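Local coordinates for ER-derived vesicles protein ERV41 (PDB 3ZLC) that helps carry a subset of secretory proteins in COPII-coated vesicles from the endoplasmic reticulum to the Golgi and facilitates retrograde transport back, at residues Tyr219-Val224 with Lys230-Phe235; Asp33-Asn38 with Asn115-Phe120; Ile37-Gln42 with Lys47-Glu52. One frame throughout, in Å; residues are numbered along the deposited sequence. Where two conformers were deposited one is given.

The three contacts belong to the lumenal part of Erv41, which is built mainly of two mixed beta sheets. Interactions 2 and 3 start from the same strand, 35-41, share Ile37 and Asn38, and have centres about 13 Å apart. Interaction 2 is buried and wholly apolar, reaching from one sheet to the other; interaction 3 is an edge pairing within a sheet, carried by backbone hydrogen bonds, with Val39 and Val49 packed into the core and Lys47 and Leu48 exposed. Interaction 1 is a surface contact, about 17 Å from interaction 2 between centres, where a few apolar touches and no hydrogen bond join a short helix to the lead-in of strand 233-240. Met231 of interaction 1 packs on Gln36 of interaction 2.

Interaction 1: residues Tyr219-Val224 with Lys230-Phe235; sequences YLYKDV and KMPGIF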
# COMPACT_ATOMS: atom_id res chain seq x y z
N TYR A 219 -7.33 13.63 -0.82
CA TYR A 219 -8.03 14.60 -1.66
C TYR A 219 -9.47 14.16 -1.87
O TYR A 219 -9.72 13.00 -2.22
CB TYR A 219 -7.34 14.72 -3.03
CG TYR A 219 -5.91 15.19 -2.96
CD1 TYR A 219 -5.61 16.55 -2.86
CD2 TYR A 219 -4.86 14.29 -3.00
CE1 TYR A 219 -4.30 16.99 -2.78
CE2 TYR A 219 -3.53 14.72 -2.92
CZ TYR A 219 -3.26 16.07 -2.81
OH TYR A 219 -1.96 16.50 -2.74
N LEU A 220 -10.41 15.07 -1.66
CA LEU A 220 -11.82 14.76 -1.88
C LEU A 220 -12.07 14.63 -3.38
O LEU A 220 -11.37 15.28 -4.17
CB LEU A 220 -12.71 15.88 -1.32
CG LEU A 220 -12.60 16.25 0.16
CD1 LEU A 220 -12.53 15.01 1.03
CD2 LEU A 220 -11.42 17.18 0.44
N TYR A 221 -13.05 13.82 -3.78
CA TYR A 221 -13.30 13.60 -5.20
C TYR A 221 -13.57 14.88 -5.98
O TYR A 221 -13.12 15.02 -7.13
CB TYR A 221 -14.47 12.62 -5.40
CG TYR A 221 -14.79 12.38 -6.87
CD1 TYR A 221 -13.89 11.71 -7.69
CD2 TYR A 221 -15.99 12.82 -7.43
CE1 TYR A 221 -14.16 11.48 -9.02
CE2 TYR A 221 -16.27 12.60 -8.77
CZ TYR A 221 -15.35 11.92 -9.56
OH TYR A 221 -15.60 11.69 -10.89
N LYS A 222 -14.29 15.82 -5.37
CA LYS A 222 -14.66 17.07 -6.04
C LYS A 222 -13.43 17.88 -6.49
O LYS A 222 -13.48 18.57 -7.51
CB LYS A 222 -15.58 17.93 -5.14
CG LYS A 222 -14.98 18.30 -3.78
CD LYS A 222 -15.90 19.25 -3.01
CE LYS A 222 -15.23 19.73 -1.73
NZ LYS A 222 -13.90 20.35 -1.98
N ASP A 223 -12.34 17.76 -5.75
CA ASP A 223 -11.12 18.48 -6.07
C ASP A 223 -10.34 17.77 -7.17
O ASP A 223 -9.85 18.40 -8.12
CB ASP A 223 -10.26 18.65 -4.81
CG ASP A 223 -10.93 19.54 -3.77
OD1 ASP A 223 -11.51 20.57 -4.17
OD2 ASP A 223 -10.89 19.20 -2.57
N VAL A 224 -10.25 16.44 -7.05
CA VAL A 224 -9.62 15.59 -8.05
C VAL A 224 -10.35 15.65 -9.41
O VAL A 224 -9.71 15.73 -10.47
CB VAL A 224 -9.49 14.13 -7.52
CG1 VAL A 224 -9.50 13.11 -8.65
CG2 VAL A 224 -8.23 13.99 -6.66
N LYS A 230 -6.57 13.01 -12.47
CA LYS A 230 -7.97 13.05 -12.90
C LYS A 230 -8.82 11.86 -12.45
O LYS A 230 -10.04 11.98 -12.32
CB LYS A 230 -8.05 13.23 -14.42
CG LYS A 230 -7.31 14.46 -14.93
CD LYS A 230 -8.09 15.75 -14.66
CE LYS A 230 -9.39 15.78 -15.44
NZ LYS A 230 -9.15 15.45 -16.87
N MET A 231 -8.18 10.71 -12.22
CA MET A 231 -8.88 9.55 -11.66
C MET A 231 -8.46 9.29 -10.20
O MET A 231 -7.27 9.35 -9.88
CB MET A 231 -8.72 8.31 -12.54
CG MET A 231 -7.31 8.06 -13.09
SD MET A 231 -7.12 6.44 -13.88
CE MET A 231 -7.45 6.81 -15.60
N PRO A 232 -9.43 9.01 -9.32
CA PRO A 232 -9.17 8.84 -7.88
C PRO A 232 -8.60 7.47 -7.55
O PRO A 232 -8.59 6.58 -8.40
CB PRO A 232 -10.56 9.00 -7.25
CG PRO A 232 -11.50 8.50 -8.30
CD PRO A 232 -10.88 8.91 -9.62
N GLY A 233 -8.14 7.28 -6.31
CA GLY A 233 -7.62 5.98 -5.93
C GLY A 233 -6.65 6.03 -4.78
O GLY A 233 -6.70 6.91 -3.91
N ILE A 234 -5.76 5.05 -4.76
CA ILE A 234 -4.82 4.91 -3.66
C ILE A 234 -3.44 4.90 -4.30
O ILE A 234 -3.15 4.06 -5.15
CB ILE A 234 -5.05 3.59 -2.89
CG1 ILE A 234 -6.47 3.56 -2.29
CG2 ILE A 234 -4.02 3.44 -1.77
CD1 ILE A 234 -6.95 2.14 -1.92
N PHE A 235 -2.59 5.85 -3.89
CA PHE A 235 -1.29 6.04 -4.55
C PHE A 235 -0.13 5.96 -3.57
O PHE A 235 -0.14 6.62 -2.52
CB PHE A 235 -1.26 7.40 -5.25
CG PHE A 235 -2.34 7.58 -6.31
CD1 PHE A 235 -3.63 7.97 -5.95
CD2 PHE A 235 -2.06 7.38 -7.65
CE1 PHE A 235 -4.63 8.15 -6.92
CE2 PHE A 235 -3.05 7.56 -8.64
CZ PHE A 235 -4.33 7.95 -8.27
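The backbones of 219-224 and 230-235 come nearest at Val224 and Lys230, whose CA atoms lie 5.7 Å apart, where a helical turn faces the chain leading into strand 233-240. Val224 points its side chain at the second segment and loses the most surface here. Its CG1, anti to the backbone N (chi1 152°), lies 3.9 Å from Lys230 O and also faces the proline, 4.5 Å from Pro232 CB. The turn is the short helix 221-224, with Leu220 at the N-cap position: Leu220 O accepts from Asp223 N at 3.1 Å and, weakly, from Val224 N. This helix directly follows strand 209-219, so the contact sits where that strand ends and strand 233-240 is about to begin; strand 188-200 lies between them in the sheet, and its Thr188 touches both Val224 and Pro232. Tyr221 adds a second apolar touch. A chi1 of 179° carries its ring toward the proline, and Tyr221 CD1 meets Pro232 CG at 4.0 Å, the two side chains crossing at a slant. The tyrosine also rests on Leu186.

Interaction 2: residues Asp33-Asn38 with Asn115-Phe120; sequences DWLQIN and NGCHVF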
# COMPACT_ATOMS: atom_id res chain seq x y z
N ASP A 33 -12.41 -6.67 -10.16
CA ASP A 33 -12.48 -6.49 -11.61
C ASP A 33 -12.71 -5.02 -12.03
O ASP A 33 -12.57 -4.68 -13.21
CB ASP A 33 -13.54 -7.43 -12.22
CG ASP A 33 -13.05 -8.88 -12.39
OD1 ASP A 33 -11.92 -9.20 -11.96
OD2 ASP A 33 -13.79 -9.72 -12.93
N TRP A 34 -13.04 -4.16 -11.08
CA TRP A 34 -13.14 -2.72 -11.37
C TRP A 34 -11.76 -2.06 -11.28
O TRP A 34 -11.59 -0.91 -11.70
CB TRP A 34 -14.05 -2.02 -10.36
CG TRP A 34 -15.50 -2.43 -10.39
CD1 TRP A 34 -16.20 -3.05 -9.40
CD2 TRP A 34 -16.43 -2.22 -11.47
NE1 TRP A 34 -17.50 -3.25 -9.79
CE2 TRP A 34 -17.67 -2.76 -11.05
CE3 TRP A 34 -16.34 -1.65 -12.74
CZ2 TRP A 34 -18.80 -2.74 -11.86
CZ3 TRP A 34 -17.47 -1.63 -13.54
CH2 TRP A 34 -18.68 -2.17 -13.10
N LEU A 35 -10.79 -2.78 -10.71
CA LEU A 35 -9.51 -2.17 -10.34
C LEU A 35 -8.42 -2.36 -11.38
O LEU A 35 -8.38 -3.39 -12.07
CB LEU A 35 -9.03 -2.73 -8.99
CG LEU A 35 -9.94 -2.44 -7.80
CD1 LEU A 35 -9.38 -3.03 -6.51
CD2 LEU A 35 -10.17 -0.94 -7.65
N GLN A 36 -7.54 -1.37 -11.48
CA GLN A 36 -6.29 -1.55 -12.22
C GLN A 36 -5.13 -1.07 -11.35
O GLN A 36 -5.26 -0.12 -10.56
CB GLN A 36 -6.32 -0.82 -13.57
CG GLN A 36 -6.26 0.70 -13.48
CD GLN A 36 -6.03 1.36 -14.83
OE1 GLN A 36 -5.16 0.95 -15.59
NE2 GLN A 36 -6.83 2.38 -15.14
N ILE A 37 -3.98 -1.73 -11.48
CA ILE A 37 -2.82 -1.38 -10.67
C ILE A 37 -1.67 -1.08 -11.63
O ILE A 37 -1.33 -1.92 -12.48
CB ILE A 37 -2.48 -2.51 -9.70
CG1 ILE A 37 -3.68 -2.75 -8.77
CG2 ILE A 37 -1.21 -2.21 -8.89
CD1 ILE A 37 -3.48 -3.90 -7.86
N ASN A 38 -1.12 0.14 -11.54
CA ASN A 38 -0.04 0.57 -12.43
C ASN A 38 1.22 0.95 -11.65
O ASN A 38 1.14 1.40 -10.50
CB ASN A 38 -0.48 1.78 -13.25
CG ASN A 38 -1.47 1.43 -14.36
OD1 ASN A 38 -1.08 1.09 -15.48
ND2 ASN A 38 -2.77 1.52 -14.05
N ASN A 115 -18.33 -4.80 -0.76
CA ASN A 115 -17.52 -4.97 -1.97
C ASN A 115 -16.06 -4.91 -1.58
O ASN A 115 -15.66 -3.97 -0.89
CB ASN A 115 -17.79 -3.85 -2.97
CG ASN A 115 -19.18 -3.91 -3.57
OD1 ASN A 115 -19.84 -4.95 -3.52
ND2 ASN A 115 -19.63 -2.80 -4.15
N GLY A 116 -15.27 -5.91 -1.97
CA GLY A 116 -13.86 -5.88 -1.59
C GLY A 116 -12.92 -6.67 -2.48
O GLY A 116 -13.34 -7.60 -3.16
N CYS A 117 -11.65 -6.28 -2.47
CA CYS A 117 -10.60 -7.00 -3.18
C CYS A 117 -9.37 -7.10 -2.30
O CYS A 117 -8.91 -6.10 -1.72
CB CYS A 117 -10.21 -6.28 -4.47
SG CYS A 117 -9.08 -7.24 -5.52
N HIS A 118 -8.85 -8.32 -2.18
CA HIS A 118 -7.60 -8.59 -1.48
C HIS A 118 -6.48 -8.56 -2.52
O HIS A 118 -6.40 -9.46 -3.38
CB HIS A 118 -7.67 -9.96 -0.82
CG HIS A 118 -6.46 -10.32 -0.02
ND1 HIS A 118 -6.20 -11.61 0.41
CD2 HIS A 118 -5.45 -9.56 0.47
CE1 HIS A 118 -5.07 -11.63 1.09
NE2 HIS A 118 -4.60 -10.40 1.15
N VAL A 119 -5.63 -7.54 -2.45
CA VAL A 119 -4.55 -7.36 -3.42
C VAL A 119 -3.22 -7.69 -2.75
O VAL A 119 -2.86 -7.08 -1.75
CB VAL A 119 -4.52 -5.91 -3.93
CG1 VAL A 119 -3.36 -5.73 -4.90
CG2 VAL A 119 -5.86 -5.54 -4.59
N PHE A 120 -2.49 -8.67 -3.28
CA PHE A 120 -1.26 -9.06 -2.59
C PHE A 120 -0.21 -9.68 -3.50
O PHE A 120 -0.52 -10.36 -4.49
CB PHE A 120 -1.58 -10.00 -1.41
CG PHE A 120 -2.24 -11.29 -1.82
CD1 PHE A 120 -3.60 -11.33 -2.12
CD2 PHE A 120 -1.51 -12.46 -1.89
CE1 PHE A 120 -4.22 -12.53 -2.49
CE2 PHE A 120 -2.11 -13.65 -2.26
CZ PHE A 120 -3.47 -13.69 -2.55
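Val119, Leu35 and Ile37 lose the most surface in this contact, and they meet as two separate apolar pairs, Ile37 with Val119 and Leu35 with Cys117. The backbones stay well apart, 9.6 Å between the CA atoms of Ile37 and Val119, so side chains alone bridge the gap. Ile37 extends its longer branch, with CG1 anti to the carbonyl carbon (chi1 -60°) and the chain then fully stretched (chi2 176°), which brings CD1 up against the valine. Ile37 CD1 and Val119 CG1 meet tip to tip at 3.5 Å, a snug approach for two methyl carbons. Leu132 and Ile134 of strand 130-136 and Leu53 of strand 53-57 also touch Ile37, continuing the apolar layer around this meeting point.

Leu35, two residues earlier on the same strand, sends CD1 to the CB of Cys117 at 3.9 Å. The sulfur of Cys117 is committed to a disulfide with Cys32, just ahead of the 33-38 segment. A covalent link therefore lies beside the Leu35 packing and ties the start of strand 117-126 to the chain entering strand 35-41. Leu55 of strand 53-57 also packs on Cys117.

Strand 35-41 belongs to one mixed sheet and strand 117-126 to the other, and buried aliphatic side chains from both fill the space between them, the face-to-face packing characteristic of a beta sandwich, here fastened at one end by a disulfide.

Interaction 3: residues Ile37-Gln42 with Lys47-Glu52; sequences INVRDQ and KLVLEE
Val39 and Lys47 form the antiparallel hydrogen-bonded pair of a beta hairpin, strands 35-41 and 47-48, the short second strand pairing with 35-41 on the side away from strand 130-136. Three backbone hydrogen bonds hold it. Val39 N gives to Lys47 O at 2.9 Å; the return bond, from Lys47 N to Val39 O, is almost perfectly straight, with an angle of 179° at the hydrogen; and Val49 N gives to Ile37 O at 2.8 Å. Asn38 and Leu48 make the neighbouring non-hydrogen-bonded pair, where Asn38 CA approaches Lys47 O in a CA-H...O contact.

Apolar contacts gather on the face bearing Val39. Its CG2 meets Val49 CG2 at 3.5 Å, each methyl being the branch anti to its own carbonyl carbon, while Val49 CB lies 4.1 Å from Ile37 CG2. Val125 of strand 117-126 touches Val39 and Ile123 touches Val49, so this face looks into the core. On the other face, in the conformer given, Leu48 CD2 lies 3.6 Å from Asn38 OD1, and Asn38 ND2 donates to Gln36 OE1.

Between Ile37 and Val49 a water replaces the return bond, accepting from Ile37 N at 3.0 Å and donating to Val49 O at 2.7 Å.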
# COMPACT_ATOMS: atom_id res chain seq x y z
N ILE A 37 -3.98 -1.73 -11.48
CA ILE A 37 -2.82 -1.38 -10.67
C ILE A 37 -1.67 -1.08 -11.63
O ILE A 37 -1.33 -1.92 -12.48
CB ILE A 37 -2.48 -2.51 -9.70
CG1 ILE A 37 -3.68 -2.75 -8.77
CG2 ILE A 37 -1.21 -2.21 -8.89
CD1 ILE A 37 -3.48 -3.90 -7.86
N ASN A 38 -1.12 0.14 -11.54
CA ASN A 38 -0.04 0.57 -12.43
C ASN A 38 1.22 0.95 -11.65
O ASN A 38 1.14 1.40 -10.50
CB ASN A 38 -0.48 1.78 -13.25
CG ASN A 38 -1.47 1.43 -14.36
OD1 ASN A 38 -1.08 1.09 -15.48
ND2 ASN A 38 -2.77 1.52 -14.05
N VAL A 39 2.38 0.77 -12.28
CA VAL A 39 3.64 1.28 -11.74
C VAL A 39 4.20 2.24 -12.77
O VAL A 39 4.11 2.00 -13.99
CB VAL A 39 4.68 0.15 -11.45
CG1 VAL A 39 6.05 0.75 -11.15
CG2 VAL A 39 4.25 -0.69 -10.28
N ARG A 40 4.73 3.37 -12.33
CA ARG A 40 5.51 4.17 -13.25
C ARG A 40 6.69 4.77 -12.52
O ARG A 40 6.66 4.89 -11.29
CB ARG A 40 4.67 5.23 -13.95
CG ARG A 40 3.95 6.18 -13.03
CD ARG A 40 3.78 7.51 -13.74
NE ARG A 40 3.16 8.52 -12.88
CZ ARG A 40 2.82 9.74 -13.29
NH1 ARG A 40 3.04 10.10 -14.55
NH2 ARG A 40 2.27 10.59 -12.44
N ASP A 41 7.74 5.11 -13.26
CA ASP A 41 8.90 5.74 -12.63
C ASP A 41 9.57 6.73 -13.56
O ASP A 41 9.09 6.97 -14.67
CB ASP A 41 9.88 4.69 -12.06
CG ASP A 41 10.48 3.78 -13.13
OD1 ASP A 41 10.84 4.26 -14.22
OD2 ASP A 41 10.61 2.56 -12.86
N GLN A 42 10.67 7.31 -13.10
CA GLN A 42 11.39 8.29 -13.90
C GLN A 42 11.75 7.75 -15.28
O GLN A 42 11.66 8.46 -16.28
CB GLN A 42 12.67 8.71 -13.17
CG GLN A 42 12.50 8.82 -11.68
CD GLN A 42 13.31 9.94 -11.09
OE1 GLN A 42 12.76 10.94 -10.61
NE2 GLN A 42 14.63 9.79 -11.10
N LYS A 47 3.30 1.13 -16.49
CA LYS A 47 3.28 -0.30 -16.75
C LYS A 47 2.19 -0.95 -15.91
O LYS A 47 2.19 -0.84 -14.67
CB LYS A 47 4.64 -0.93 -16.42
CG LYS A 47 4.66 -2.46 -16.51
CD LYS A 47 6.07 -3.01 -16.36
CE LYS A 47 6.61 -2.86 -14.94
NZ LYS A 47 8.05 -3.25 -14.83
N LEU A 48 1.25 -1.61 -16.58
CA LEU A 48 0.19 -2.36 -15.90
C LEU A 48 0.77 -3.52 -15.09
O LEU A 48 1.51 -4.35 -15.62
CB LEU A 48 -0.84 -2.89 -16.90
CG LEU A 48 -2.10 -2.05 -17.10
CD1 LEU A 48 -2.96 -2.64 -18.21
CD2 LEU A 48 -2.90 -1.98 -15.82
N VAL A 49 0.45 -3.56 -13.81
CA VAL A 49 0.84 -4.70 -12.99
C VAL A 49 -0.29 -5.71 -13.07
O VAL A 49 -1.39 -5.49 -12.56
CB VAL A 49 1.08 -4.31 -11.53
CG1 VAL A 49 1.28 -5.56 -10.70
CG2 VAL A 49 2.28 -3.40 -11.43
N LEU A 50 -0.03 -6.81 -13.76
CA LEU A 50 -1.04 -7.83 -13.91
C LEU A 50 -0.58 -9.10 -13.23
O LEU A 50 -1.18 -9.55 -12.25
CB LEU A 50 -1.32 -8.08 -15.39
CG LEU A 50 -2.14 -6.99 -16.08
CD1 LEU A 50 -2.17 -7.18 -17.59
CD2 LEU A 50 -3.56 -6.95 -15.53
N GLU A 51 0.53 -9.65 -13.72
CA GLU A 51 0.98 -10.97 -13.30
C GLU A 51 1.67 -11.01 -11.94
O GLU A 51 1.79 -12.08 -11.35
CB GLU A 51 1.85 -11.63 -14.39
CG GLU A 51 3.16 -10.91 -14.69
CD GLU A 51 4.01 -11.67 -15.69
OE1 GLU A 51 3.62 -11.74 -16.88
OE2 GLU A 51 5.08 -12.19 -15.30
N GLU A 52 2.13 -9.86 -11.44
CA GLU A 52 2.93 -9.86 -10.20
C GLU A 52 2.08 -9.84 -8.93
O GLU A 52 2.61 -10.02 -7.83
CB GLU A 52 3.92 -8.70 -10.16
CG GLU A 52 5.16 -8.88 -11.03
CD GLU A 52 5.12 -8.03 -12.27
OE1 GLU A 52 4.00 -7.64 -12.68
OE2 GLU A 52 6.20 -7.75 -12.84
O HOH W 1 -3.78 -4.29 -13.05